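Local coordinates for protein D-ribulose-5-phosphate 3-epimerase, putative (Plasmodium falciparum, PDB 1TQX) that probably catalyses the interconversion of D-ribulose 5-phosphate and D-xylulose 5-phosphate, using one bound divalent metal ion, as a TIM-barrel epimerase, at residues E22-M27 with K60-I65; T202-A207 with Y212-M217. All coordinates share one frame; numbering follows the deposited sequence.

Interaction 1 lies among the outer helices and loops of a TIM barrel, and interaction 2 between the short helix after strand 197-200 and helix 210-223; their centres are 17 Å apart. They meet where M27 of interaction 1 packs against the short helix: its CG lies 3.6 Å from CZ of F205, and its SD lies 3.8 Å from CG2 of I204. Interaction 2 is the one tied to ligand binding, because T202, a predicted substrate-binding residue, holds a sulfate, probably from the crystallisation liquor and consistent with a stand-in for the substrate phosphate. The zinc ion, about 13 Å from the I204 side chain, is bound by H36, D38, H70 and D179, all outside these segments.

Interaction 1 (E22-M27 with K60-I65); sequences EETQRM and KYTKSI
Q25 reaches out from helix 20-29 to the loop at 60-65, where its NE2 donates to the backbone O of Y61 at 2.9 Å. The bond is nearly straight, with an N-H...O angle of 164°, and the carbonyl oxygen lies close to the plane of the Q25 amide. The glutamine chain gains this reach by running extended beyond CG (chi2 175°). NE2 also rests 3.6 Å from Y61 CB, and the amide and ring planes are perpendicular. On the buried side of the same helix, T24 uses its methyl branch: CG2 meets T62 CG2 at 3.7 Å and I65 CG2 at 4.1 Å. A chi1 of -57° sets OG1 beside the backbone N, with CG2 anti to that N, and the hydroxyl hydrogen-bonds to L20 O within the same helix. The three methyls thus form an apolar patch beneath the polar Q25 bond, continued inward by I35 of strand 34-40, which touches both T24 and I65. Further along the helix, OE2 of E28 accepts from both K63 N and I65 N, tying down the loop. The arrangement belongs to the TIM-barrel fold: an outer helix packs against the loop that leads from helix 52-58 into strand 66-72.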
ATOM      1  N   GLU A  22      -9.650  12.007  12.813  1.00 23.24           N
ATOM      2  CA  GLU A  22      -8.671  12.760  13.597  1.00 25.19           C
ATOM      3  C   GLU A  22      -7.238  12.294  13.328  1.00 23.89           C
ATOM      4  O   GLU A  22      -6.331  13.112  13.159  1.00 21.21           O
ATOM      5  CB  GLU A  22      -8.986  12.648  15.099  1.00 26.81           C
ATOM      6  CG  GLU A  22      -8.126  13.556  15.980  1.00 33.72           C
ATOM      7  CD  GLU A  22      -8.612  13.624  17.426  1.00 38.08           C
ATOM      8  OE1 GLU A  22      -8.700  14.747  17.973  1.00 41.89           O
ATOM      9  OE2 GLU A  22      -8.902  12.563  18.017  1.00 38.05           O
ATOM     10  N   GLU A  23      -7.046  10.978  13.287  1.00 21.67           N
ATOM     11  CA  GLU A  23      -5.736  10.403  13.038  1.00 21.39           C
ATOM     12  C   GLU A  23      -5.210  10.737  11.644  1.00 21.33           C
ATOM     13  O   GLU A  23      -4.013  10.993  11.469  1.00 18.78           O
ATOM     14  CB  GLU A  23      -5.793   8.881  13.223  1.00 21.23           C
ATOM     15  CG  GLU A  23      -6.075   8.460  14.662  1.00 21.46           C
ATOM     16  CD  GLU A  23      -4.817   8.433  15.517  1.00 22.80           C
ATOM     17  OE1 GLU A  23      -3.968   9.338  15.375  1.00 23.23           O
ATOM     18  OE2 GLU A  23      -4.681   7.504  16.336  1.00 22.82           O
ATOM     19  N   THR A  24      -6.100  10.733  10.657  1.00 20.08           N
ATOM     20  CA  THR A  24      -5.704  11.030   9.283  1.00 19.95           C
ATOM     21  C   THR A  24      -5.360  12.506   9.113  1.00 21.29           C
ATOM     22  O   THR A  24      -4.413  12.854   8.398  1.00 20.25           O
ATOM     23  CB  THR A  24      -6.818  10.653   8.282  1.00 20.58           C
ATOM     24  OG1 THR A  24      -7.147   9.265   8.431  1.00 21.57           O
ATOM     25  CG2 THR A  24      -6.348  10.891   6.852  1.00 18.75           C
ATOM     26  N   GLN A  25      -6.133  13.371   9.765  1.00 20.97           N
ATOM     27  CA  GLN A  25      -5.886  14.807   9.701  1.00 22.34           C
ATOM     28  C   GLN A  25      -4.521  15.070  10.337  1.00 23.72           C
ATOM     29  O   GLN A  25      -3.756  15.906   9.863  1.00 23.68           O
ATOM     30  CB  GLN A  25      -6.991  15.571  10.447  1.00 22.99           C
ATOM     31  CG  GLN A  25      -8.371  15.424   9.794  1.00 22.98           C
ATOM     32  CD  GLN A  25      -9.488  16.080  10.584  1.00 24.86           C
ATOM     33  OE1 GLN A  25      -9.502  16.035  11.813  1.00 26.04           O
ATOM     34  NE2 GLN A  25     -10.449  16.674   9.879  1.00 24.07           N
ATOM     35  N   ARG A  26      -4.225  14.340  11.407  1.00 23.60           N
ATOM     36  CA  ARG A  26      -2.951  14.474  12.099  1.00 25.10           C
ATOM     37  C   ARG A  26      -1.812  14.080  11.153  1.00 24.69           C
ATOM     38  O   ARG A  26      -0.831  14.811  11.009  1.00 24.80           O
ATOM     39  CB  ARG A  26      -2.959  13.585  13.345  1.00 27.24           C
ATOM     40  CG  ARG A  26      -1.706  13.630  14.197  1.00 32.45           C
ATOM     41  CD  ARG A  26      -1.791  12.540  15.264  1.00 36.82           C
ATOM     42  NE  ARG A  26      -0.476  12.021  15.616  1.00 42.42           N
ATOM     43  CZ  ARG A  26      -0.251  10.768  15.989  1.00 43.68           C
ATOM     44  NH1 ARG A  26      -1.259   9.905  16.059  1.00 40.99           N
ATOM     45  NH2 ARG A  26       0.981  10.378  16.295  1.00 47.72           N
ATOM     46  N   MET A  27      -1.939  12.930  10.497  1.00 24.22           N
ATOM     47  CA  MET A  27      -0.906  12.487   9.564  1.00 24.88           C
ATOM     48  C   MET A  27      -0.740  13.523   8.452  1.00 26.46           C
ATOM     49  O   MET A  27       0.373  13.806   7.999  1.00 25.27           O
ATOM     50  CB  MET A  27      -1.277  11.125   8.963  1.00 23.08           C
ATOM     51  CG  MET A  27      -1.199   9.959   9.961  1.00 23.32           C
ATOM     52  SD  MET A  27       0.473   9.778  10.659  1.00 25.07           S
ATOM     53  CE  MET A  27       0.219  10.430  12.312  1.00 23.71           C
ATOM     54  N   LYS A  60     -14.692  13.148   3.670  1.00 27.85           N
ATOM     55  CA  LYS A  60     -15.382  14.386   3.991  1.00 28.44           C
ATOM     56  C   LYS A  60     -14.539  15.297   4.894  1.00 29.53           C
ATOM     57  O   LYS A  60     -14.712  16.521   4.895  1.00 25.98           O
ATOM     58  CB  LYS A  60     -16.710  14.063   4.688  1.00 33.01           C
ATOM     59  CG  LYS A  60     -17.548  15.276   5.049  1.00 39.99           C
ATOM     60  CD  LYS A  60     -18.649  14.954   6.073  1.00 42.07           C
ATOM     61  CE  LYS A  60     -19.758  14.070   5.514  1.00 45.26           C
ATOM     62  NZ  LYS A  60     -19.299  12.693   5.180  1.00 47.92           N
ATOM     63  N   TYR A  61     -13.608  14.707   5.643  1.00 27.17           N
ATOM     64  CA  TYR A  61     -12.794  15.475   6.584  1.00 27.81           C
ATOM     65  C   TYR A  61     -11.319  15.673   6.254  1.00 26.82           C
ATOM     66  O   TYR A  61     -10.585  16.266   7.045  1.00 27.57           O
ATOM     67  CB  TYR A  61     -12.924  14.845   7.975  1.00 27.52           C
ATOM     68  CG  TYR A  61     -14.359  14.666   8.408  1.00 29.71           C
ATOM     69  CD1 TYR A  61     -14.985  13.422   8.327  1.00 29.35           C
ATOM     70  CD2 TYR A  61     -15.108  15.749   8.864  1.00 29.36           C
ATOM     71  CE1 TYR A  61     -16.327  13.264   8.692  1.00 30.58           C
ATOM     72  CE2 TYR A  61     -16.448  15.602   9.228  1.00 31.05           C
ATOM     73  CZ  TYR A  61     -17.050  14.363   9.142  1.00 32.54           C
ATOM     74  OH  TYR A  61     -18.370  14.224   9.511  1.00 34.84           O
ATOM     75  N   THR A  62     -10.881  15.186   5.100  1.00 27.20           N
ATOM     76  CA  THR A  62      -9.483  15.335   4.710  1.00 26.77           C
ATOM     77  C   THR A  62      -9.324  16.428   3.668  1.00 28.91           C
ATOM     78  O   THR A  62     -10.309  16.945   3.135  1.00 26.53           O
ATOM     79  CB  THR A  62      -8.915  14.027   4.130  1.00 25.94           C
ATOM     80  OG1 THR A  62      -9.698  13.626   2.995  1.00 25.21           O
ATOM     81  CG2 THR A  62      -8.938  12.922   5.178  1.00 24.97           C
ATOM     82  N   LYS A  63      -8.077  16.777   3.378  1.00 29.66           N
ATOM     83  CA  LYS A  63      -7.800  17.810   2.396  1.00 32.59           C
ATOM     84  C   LYS A  63      -7.042  17.267   1.195  1.00 31.67           C
ATOM     85  O   LYS A  63      -7.639  16.692   0.288  1.00 33.72           O
ATOM     86  CB  LYS A  63      -7.027  18.956   3.053  1.00 35.26           C
ATOM     87  CG  LYS A  63      -7.874  19.735   4.051  1.00 40.95           C
ATOM     88  CD  LYS A  63      -7.109  20.864   4.728  1.00 45.24           C
ATOM     89  CE  LYS A  63      -6.045  20.327   5.669  1.00 48.39           C
ATOM     90  NZ  LYS A  63      -5.409  21.416   6.461  1.00 52.27           N
ATOM     91  N   SER A  64      -5.727  17.430   1.195  1.00 31.30           N
ATOM     92  CA  SER A  64      -4.913  16.973   0.075  1.00 32.00           C
ATOM     93  C   SER A  64      -4.404  15.535   0.144  1.00 29.95           C
ATOM     94  O   SER A  64      -3.991  14.986  -0.875  1.00 29.05           O
ATOM     95  CB  SER A  64      -3.705  17.900  -0.099  1.00 33.50           C
ATOM     96  OG  SER A  64      -4.112  19.233  -0.338  1.00 41.42           O
ATOM     97  N   ILE A  65      -4.444  14.909   1.316  1.00 26.97           N
ATOM     98  CA  ILE A  65      -3.906  13.559   1.423  1.00 24.29           C
ATOM     99  C   ILE A  65      -4.515  12.534   0.452  1.00 23.11           C
ATOM    100  O   ILE A  65      -5.731  12.437   0.297  1.00 24.08           O
ATOM    101  CB  ILE A  65      -3.967  13.059   2.891  1.00 23.14           C
ATOM    102  CG1 ILE A  65      -2.930  11.952   3.092  1.00 21.94           C
ATOM    103  CG2 ILE A  65      -5.372  12.578   3.239  1.00 22.81           C
ATOM    104  CD1 ILE A  65      -2.531  11.728   4.550  1.00 20.87           C
TER

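Interaction 2 (T202-A207 with Y212-M217); sequences TSIFNA and YVIDTM. With SO4 (sulfate ion), chain C.
V213 points into the short helix 202-205 and the turn that follows it. Its CG1 faces I204 CG1 at 4.1 Å and its CG2 faces A207 CB at 3.8 Å, while both methyls lie near the backbone O of S203. I204 turns its other end to the next residue of the long helix: CD1 lies 3.9 Å from I214 CG1, the two side chains crossing at about a right angle. M217, extended beyond CG (chi2 177°), sends its terminal methyl CE to within 3.4 Å of S203 OG. That hydroxyl is hydrogen-bonded to L182 O, so the methionine packs beside a polar atom already supplied with a partner. At the start of the short helix, T202 OG1 hydrogen-bonds to sulfate O4 at 3.0 Å, and its backbone N makes a weak bond to the same oxygen; G153 N binds the ion as well. T202 is a predicted substrate-binding residue, and an anion here, just after strand 197-200, is consistent with the phosphate site of a TIM barrel. The packing joins helix 202-205 to helix 210-223. I204 and M217 both rest on I8 of strand 7-10, and Y212 and T216 touch I184 of helix 184-193.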
ATOM      1  N   THR A 202       2.726   0.667  13.015  1.00 23.48           N
ATOM      2  CA  THR A 202       3.218   0.753  14.379  1.00 25.54           C
ATOM      3  C   THR A 202       4.329   1.780  14.597  1.00 24.68           C
ATOM      4  O   THR A 202       4.266   2.577  15.539  1.00 26.69           O
ATOM      5  CB  THR A 202       3.743  -0.616  14.852  1.00 27.62           C
ATOM      6  OG1 THR A 202       2.724  -1.609  14.674  1.00 31.77           O
ATOM      7  CG2 THR A 202       4.131  -0.557  16.321  1.00 29.78           C
ATOM      8  N   SER A 203       5.335   1.768  13.728  1.00 23.30           N
ATOM      9  CA  SER A 203       6.476   2.673  13.863  1.00 24.92           C
ATOM     10  C   SER A 203       6.139   4.158  13.809  1.00 25.11           C
ATOM     11  O   SER A 203       6.921   4.991  14.276  1.00 24.28           O
ATOM     12  CB  SER A 203       7.544   2.345  12.810  1.00 24.32           C
ATOM     13  OG  SER A 203       7.157   2.744  11.509  1.00 28.91           O
ATOM     14  N   ILE A 204       4.990   4.496  13.231  1.00 23.93           N
ATOM     15  CA  ILE A 204       4.583   5.891  13.155  1.00 22.47           C
ATOM     16  C   ILE A 204       3.543   6.227  14.227  1.00 23.49           C
ATOM     17  O   ILE A 204       3.718   7.178  14.991  1.00 22.04           O
ATOM     18  CB  ILE A 204       4.020   6.235  11.751  1.00 22.34           C
ATOM     19  CG1 ILE A 204       5.166   6.246  10.732  1.00 22.01           C
ATOM     20  CG2 ILE A 204       3.331   7.592  11.775  1.00 22.71           C
ATOM     21  CD1 ILE A 204       4.727   6.511   9.292  1.00 22.07           C
ATOM     22  N   PHE A 205       2.472   5.439  14.304  1.00 24.06           N
ATOM     23  CA  PHE A 205       1.424   5.713  15.284  1.00 26.57           C
ATOM     24  C   PHE A 205       1.801   5.457  16.744  1.00 28.37           C
ATOM     25  O   PHE A 205       1.104   5.914  17.650  1.00 30.34           O
ATOM     26  CB  PHE A 205       0.141   4.953  14.920  1.00 24.66           C
ATOM     27  CG  PHE A 205      -0.568   5.525  13.721  1.00 24.47           C
ATOM     28  CD1 PHE A 205      -0.448   4.934  12.470  1.00 22.67           C
ATOM     29  CD2 PHE A 205      -1.309   6.707  13.838  1.00 21.84           C
ATOM     30  CE1 PHE A 205      -1.052   5.514  11.340  1.00 24.98           C
ATOM     31  CE2 PHE A 205      -1.913   7.292  12.718  1.00 23.67           C
ATOM     32  CZ  PHE A 205      -1.782   6.695  11.468  1.00 20.80           C
ATOM     33  N   ASN A 206       2.892   4.734  16.978  1.00 29.67           N
ATOM     34  CA  ASN A 206       3.335   4.479  18.347  1.00 29.35           C
ATOM     35  C   ASN A 206       4.674   5.166  18.589  1.00 28.70           C
ATOM     36  O   ASN A 206       5.341   4.915  19.589  1.00 28.41           O
ATOM     37  CB  ASN A 206       3.466   2.975  18.611  1.00 31.84           C
ATOM     38  CG  ASN A 206       2.129   2.256  18.555  1.00 36.09           C
ATOM     39  OD1 ASN A 206       1.170   2.650  19.224  1.00 39.11           O
ATOM     40  ND2 ASN A 206       2.062   1.193  17.763  1.00 38.91           N
ATOM     41  N   ALA A 207       5.058   6.043  17.669  1.00 27.73           N
ATOM     42  CA  ALA A 207       6.321   6.761  17.780  1.00 27.60           C
ATOM     43  C   ALA A 207       6.281   7.831  18.860  1.00 29.11           C
ATOM     44  O   ALA A 207       5.216   8.364  19.195  1.00 27.33           O
ATOM     45  CB  ALA A 207       6.680   7.396  16.447  1.00 27.38           C
ATOM     46  N   TYR A 212       9.316  13.133  13.250  1.00 28.69           N
ATOM     47  CA  TYR A 212      10.726  12.761  13.139  1.00 27.60           C
ATOM     48  C   TYR A 212      10.853  11.467  12.340  1.00 26.00           C
ATOM     49  O   TYR A 212      11.680  11.369  11.440  1.00 26.28           O
ATOM     50  CB  TYR A 212      11.342  12.557  14.530  1.00 27.95           C
ATOM     51  CG  TYR A 212      12.638  11.772  14.516  1.00 28.08           C
ATOM     52  CD1 TYR A 212      13.816  12.332  14.030  1.00 28.85           C
ATOM     53  CD2 TYR A 212      12.677  10.457  14.972  1.00 28.39           C
ATOM     54  CE1 TYR A 212      15.010  11.593  13.994  1.00 27.70           C
ATOM     55  CE2 TYR A 212      13.854   9.713  14.943  1.00 27.84           C
ATOM     56  CZ  TYR A 212      15.016  10.284  14.452  1.00 28.79           C
ATOM     57  OH  TYR A 212      16.170   9.531  14.411  1.00 27.54           O
ATOM     58  N   VAL A 213      10.038  10.473  12.685  1.00 25.10           N
ATOM     59  CA  VAL A 213      10.081   9.191  11.990  1.00 24.51           C
ATOM     60  C   VAL A 213       9.730   9.341  10.509  1.00 23.71           C
ATOM     61  O   VAL A 213      10.424   8.808   9.641  1.00 24.84           O
ATOM     62  CB  VAL A 213       9.123   8.164  12.638  1.00 23.83           C
ATOM     63  CG1 VAL A 213       9.107   6.879  11.813  1.00 23.15           C
ATOM     64  CG2 VAL A 213       9.567   7.867  14.070  1.00 24.73           C
ATOM     65  N   ILE A 214       8.653  10.065  10.224  1.00 23.14           N
ATOM     66  CA  ILE A 214       8.224  10.289   8.848  1.00 22.26           C
ATOM     67  C   ILE A 214       9.304  10.986   8.015  1.00 22.82           C
ATOM     68  O   ILE A 214       9.638  10.527   6.922  1.00 22.20           O
ATOM     69  CB  ILE A 214       6.918  11.134   8.808  1.00 21.62           C
ATOM     70  CG1 ILE A 214       5.754  10.302   9.365  1.00 21.84           C
ATOM     71  CG2 ILE A 214       6.618  11.597   7.378  1.00 21.05           C
ATOM     72  CD1 ILE A 214       4.448  11.071   9.486  1.00 23.47           C
ATOM     73  N   ASP A 215       9.853  12.088   8.524  1.00 23.41           N
ATOM     74  CA  ASP A 215      10.889  12.814   7.786  1.00 23.42           C
ATOM     75  C   ASP A 215      12.147  11.969   7.590  1.00 24.11           C
ATOM     76  O   ASP A 215      12.739  11.959   6.505  1.00 23.93           O
ATOM     77  CB  ASP A 215      11.271  14.116   8.508  1.00 24.11           C
ATOM     78  CG  ASP A 215      10.118  15.101   8.597  1.00 26.98           C
ATOM     79  OD1 ASP A 215       9.152  14.963   7.817  1.00 28.76           O
ATOM     80  OD2 ASP A 215      10.179  16.023   9.436  1.00 28.04           O
ATOM     81  N   THR A 216      12.559  11.269   8.643  1.00 24.15           N
ATOM     82  CA  THR A 216      13.751  10.433   8.563  1.00 24.88           C
ATOM     83  C   THR A 216      13.565   9.394   7.469  1.00 24.63           C
ATOM     84  O   THR A 216      14.472   9.153   6.667  1.00 23.81           O
ATOM     85  CB  THR A 216      14.021   9.713   9.901  1.00 25.66           C
ATOM     86  OG1 THR A 216      14.296  10.684  10.918  1.00 25.25           O
ATOM     87  CG2 THR A 216      15.203   8.764   9.774  1.00 25.24           C
ATOM     88  N   MET A 217      12.385   8.780   7.439  1.00 23.56           N
ATOM     89  CA  MET A 217      12.082   7.767   6.435  1.00 23.60           C
ATOM     90  C   MET A 217      12.124   8.350   5.022  1.00 23.04           C
ATOM     91  O   MET A 217      12.713   7.763   4.118  1.00 24.21           O
ATOM     92  CB  MET A 217      10.685   7.167   6.670  1.00 25.56           C
ATOM     93  CG  MET A 217      10.527   6.304   7.923  1.00 23.93           C
ATOM     94  SD  MET A 217       8.798   5.734   8.099  1.00 23.82           S
ATOM     95  CE  MET A 217       8.991   4.308   9.176  1.00 22.76           C
TER
HETATM   96  S   SO4 C2224       3.152  -2.586  10.605  1.00 34.29           S
HETATM   97  O1  SO4 C2224       2.988  -1.425   9.709  1.00 37.64           O
HETATM   98  O2  SO4 C2224       2.825  -3.823   9.872  1.00 36.30           O
HETATM   99  O3  SO4 C2224       4.548  -2.666  11.048  1.00 38.65           O
HETATM  100  O4  SO4 C2224       2.267  -2.435  11.779  1.00 36.07           O